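Local atomic coordinates of importin subunit beta-1 (Saccharomyces cerevisiae, PDB entry 5OWU), a protein that carries proteins into the nucleus as the importin beta subunit, working with importin alpha, which recognises the classical nuclear localization signal of the cargo. Residues Ser799-Ala810 with Tyr822-Ile831. Sequence-based numbering, arbitrary orientation.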
# COMPACT_ATOMS: atom_id res chain seq x y z
N SER A 799 -17.05 11.70 5.12
CA SER A 799 -18.51 11.73 5.18
C SER A 799 -19.00 12.97 5.91
O SER A 799 -20.03 13.55 5.53
CB SER A 799 -19.03 10.46 5.86
OG SER A 799 -19.29 9.46 4.90
N ARG A 800 -18.29 13.40 6.96
CA ARG A 800 -18.69 14.62 7.65
C ARG A 800 -18.65 15.81 6.70
O ARG A 800 -19.58 16.63 6.67
CB ARG A 800 -17.79 14.88 8.86
CG ARG A 800 -18.20 16.13 9.64
CD ARG A 800 -17.52 16.22 11.00
NE ARG A 800 -16.06 16.30 10.91
CZ ARG A 800 -15.21 15.37 11.35
NH1 ARG A 800 -15.65 14.27 11.94
NH2 ARG A 800 -13.91 15.56 11.20
N ALA A 801 -17.58 15.92 5.91
CA ALA A 801 -17.49 17.05 4.98
C ALA A 801 -18.56 16.96 3.90
O ALA A 801 -19.19 17.97 3.55
CB ALA A 801 -16.10 17.11 4.37
N ALA A 802 -18.80 15.77 3.35
CA ALA A 802 -19.75 15.64 2.24
C ALA A 802 -21.19 15.92 2.69
O ALA A 802 -21.93 16.67 2.04
CB ALA A 802 -19.64 14.25 1.62
N VAL A 803 -21.61 15.29 3.79
CA VAL A 803 -22.96 15.55 4.28
C VAL A 803 -23.07 17.01 4.73
O VAL A 803 -24.13 17.65 4.56
CB VAL A 803 -23.30 14.53 5.38
CG1 VAL A 803 -22.65 14.89 6.70
CG2 VAL A 803 -24.80 14.39 5.55
N GLY A 804 -21.97 17.57 5.24
CA GLY A 804 -21.94 19.00 5.52
C GLY A 804 -22.21 19.84 4.28
O GLY A 804 -22.95 20.82 4.34
N LEU A 805 -21.61 19.47 3.15
CA LEU A 805 -21.90 20.16 1.89
C LEU A 805 -23.38 20.08 1.56
O LEU A 805 -23.97 21.08 1.12
CB LEU A 805 -21.08 19.55 0.75
CG LEU A 805 -19.63 19.99 0.58
CD1 LEU A 805 -18.96 19.11 -0.45
CD2 LEU A 805 -19.56 21.46 0.17
N ILE A 806 -23.99 18.91 1.74
CA ILE A 806 -25.42 18.79 1.46
C ILE A 806 -26.19 19.83 2.25
O ILE A 806 -27.03 20.58 1.70
CB ILE A 806 -25.91 17.36 1.76
CG1 ILE A 806 -25.17 16.34 0.89
CG2 ILE A 806 -27.42 17.25 1.52
CD1 ILE A 806 -25.51 14.88 1.18
N GLY A 807 -25.88 19.95 3.54
CA GLY A 807 -26.61 20.88 4.39
C GLY A 807 -26.35 22.34 4.05
O GLY A 807 -27.29 23.12 3.89
N ASP A 808 -25.07 22.73 3.95
CA ASP A 808 -24.73 24.13 3.73
C ASP A 808 -25.24 24.62 2.38
O ASP A 808 -25.82 25.71 2.28
CB ASP A 808 -23.21 24.32 3.82
CG ASP A 808 -22.64 23.92 5.17
OD1 ASP A 808 -23.41 23.76 6.13
OD2 ASP A 808 -21.40 23.76 5.26
N ILE A 809 -25.03 23.83 1.33
CA ILE A 809 -25.56 24.22 0.03
C ILE A 809 -27.07 24.38 0.12
O ILE A 809 -27.63 25.37 -0.37
CB ILE A 809 -25.14 23.22 -1.06
CG1 ILE A 809 -23.62 23.29 -1.26
CG2 ILE A 809 -25.87 23.52 -2.37
CD1 ILE A 809 -23.06 22.22 -2.18
N ALA A 810 -27.75 23.43 0.78
CA ALA A 810 -29.19 23.59 0.97
C ALA A 810 -29.52 24.92 1.64
O ALA A 810 -30.44 25.63 1.22
CB ALA A 810 -29.75 22.44 1.81
N TYR A 822 -32.80 17.30 -3.71
CA TYR A 822 -33.00 16.85 -2.34
C TYR A 822 -34.11 15.82 -2.19
O TYR A 822 -34.46 15.47 -1.06
CB TYR A 822 -33.27 18.06 -1.44
CG TYR A 822 -32.01 18.88 -1.25
CD1 TYR A 822 -31.64 19.83 -2.19
CD2 TYR A 822 -31.17 18.66 -0.17
CE1 TYR A 822 -30.47 20.56 -2.04
CE2 TYR A 822 -30.01 19.38 -0.01
CZ TYR A 822 -29.66 20.33 -0.95
OH TYR A 822 -28.50 21.05 -0.79
N GLY A 823 -34.67 15.32 -3.29
CA GLY A 823 -35.61 14.22 -3.26
C GLY A 823 -35.03 12.89 -3.71
O GLY A 823 -35.79 11.93 -3.87
N GLN A 824 -33.72 12.81 -3.90
CA GLN A 824 -33.12 11.60 -4.44
C GLN A 824 -32.94 10.56 -3.34
O GLN A 824 -32.47 10.87 -2.24
CB GLN A 824 -31.77 11.93 -5.08
CG GLN A 824 -31.84 13.05 -6.09
CD GLN A 824 -30.53 13.24 -6.81
OE1 GLN A 824 -30.11 12.38 -7.58
NE2 GLN A 824 -29.86 14.35 -6.54
N ASP A 825 -33.30 9.31 -3.66
CA ASP A 825 -33.14 8.23 -2.69
C ASP A 825 -31.70 8.16 -2.19
O ASP A 825 -31.47 7.92 -1.00
CB ASP A 825 -33.54 6.89 -3.32
CG ASP A 825 -35.04 6.68 -3.37
OD1 ASP A 825 -35.77 7.36 -2.62
OD2 ASP A 825 -35.49 5.83 -4.16
N TRP A 826 -30.72 8.35 -3.08
CA TRP A 826 -29.34 8.17 -2.64
C TRP A 826 -28.93 9.26 -1.66
O TRP A 826 -28.15 9.00 -0.74
CB TRP A 826 -28.40 8.09 -3.84
CG TRP A 826 -28.11 9.40 -4.53
CD1 TRP A 826 -28.70 9.87 -5.66
CD2 TRP A 826 -27.13 10.38 -4.14
NE1 TRP A 826 -28.16 11.09 -6.00
CE2 TRP A 826 -27.20 11.42 -5.09
CE3 TRP A 826 -26.21 10.47 -3.09
CZ2 TRP A 826 -26.39 12.55 -5.01
CZ3 TRP A 826 -25.40 11.60 -3.02
CH2 TRP A 826 -25.50 12.62 -3.97
N VAL A 827 -29.45 10.48 -1.82
CA VAL A 827 -29.15 11.54 -0.86
C VAL A 827 -29.74 11.21 0.51
O VAL A 827 -29.03 11.22 1.53
CB VAL A 827 -29.67 12.90 -1.38
CG1 VAL A 827 -29.43 14.02 -0.36
CG2 VAL A 827 -29.00 13.24 -2.70
N ILE A 828 -31.04 10.91 0.55
CA ILE A 828 -31.69 10.57 1.82
C ILE A 828 -30.97 9.40 2.49
O ILE A 828 -30.61 9.46 3.67
CB ILE A 828 -33.18 10.26 1.57
CG1 ILE A 828 -33.91 11.51 1.09
CG2 ILE A 828 -33.84 9.69 2.83
CD1 ILE A 828 -35.13 11.23 0.21
N ASP A 829 -30.75 8.32 1.73
CA ASP A 829 -30.10 7.14 2.28
C ASP A 829 -28.70 7.47 2.80
O ASP A 829 -28.30 6.97 3.86
CB ASP A 829 -30.02 6.04 1.22
CG ASP A 829 -31.39 5.53 0.81
OD1 ASP A 829 -32.37 5.80 1.54
OD2 ASP A 829 -31.49 4.85 -0.23
N TYR A 830 -27.96 8.31 2.08
CA TYR A 830 -26.61 8.67 2.53
C TYR A 830 -26.66 9.47 3.83
O TYR A 830 -25.89 9.20 4.76
CB TYR A 830 -25.89 9.46 1.44
CG TYR A 830 -24.49 9.86 1.82
CD1 TYR A 830 -23.56 8.91 2.20
CD2 TYR A 830 -24.09 11.19 1.78
CE1 TYR A 830 -22.27 9.26 2.54
CE2 TYR A 830 -22.80 11.56 2.12
CZ TYR A 830 -21.90 10.59 2.50
OH TYR A 830 -20.62 10.94 2.84
N ILE A 831 -27.55 10.45 3.90
CA ILE A 831 -27.73 11.20 5.14
C ILE A 831 -28.03 10.25 6.29
O ILE A 831 -27.49 10.40 7.39
CB ILE A 831 -28.85 12.25 4.97
CG1 ILE A 831 -28.42 13.31 3.95
CG2 ILE A 831 -29.20 12.90 6.31
CD1 ILE A 831 -29.51 14.31 3.58
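Val803 and Ile831 bring the backbones nearest, CA to CA 6.5 Å; the axes of helices 799-810 and 825-831 cross at -124°, 11.1 Å apart at closest approach, and at the other end Tyr822, ahead of Gln824 at the N-cap, reaches Ala810. Tyr830 is a knob in the hole formed by Ser799, Ala802, Val803 and Ile806. The Tyr830 ring extends to helix 799-810 because CG lies anti to the backbone N (chi1 -179°), and its OH donates to Ser799 OG at 2.9 Å, an oxygen also hydrogen-bonded to the backbone O of Tyr793. Ile806 CD1 meets the ring edge in plane, 4.0 Å from Tyr830 CD2. The helices belong to HEAT 18 and HEAT 19, so the contact joins consecutive repeats near the C-terminal end of the importin solenoid. Ile806 CG2 packs against Tyr822 CE2 at 3.7 Å and also touches Val827 CG1 and Ile831 CD1. Tyr822 OH donates to Ile806 O (2.9 Å) in the carbonyl plane, on a lone pair; this oxygen also accepts the helical bond from Ala810 N. Ala810 CB lies 3.5 Å from Tyr822 CZ. A leucine in place of Tyr822 would probably cost Ile806 O its second donor and open a gap beside Ala810. Phe780 meets the Tyr822 ring edge-to-face.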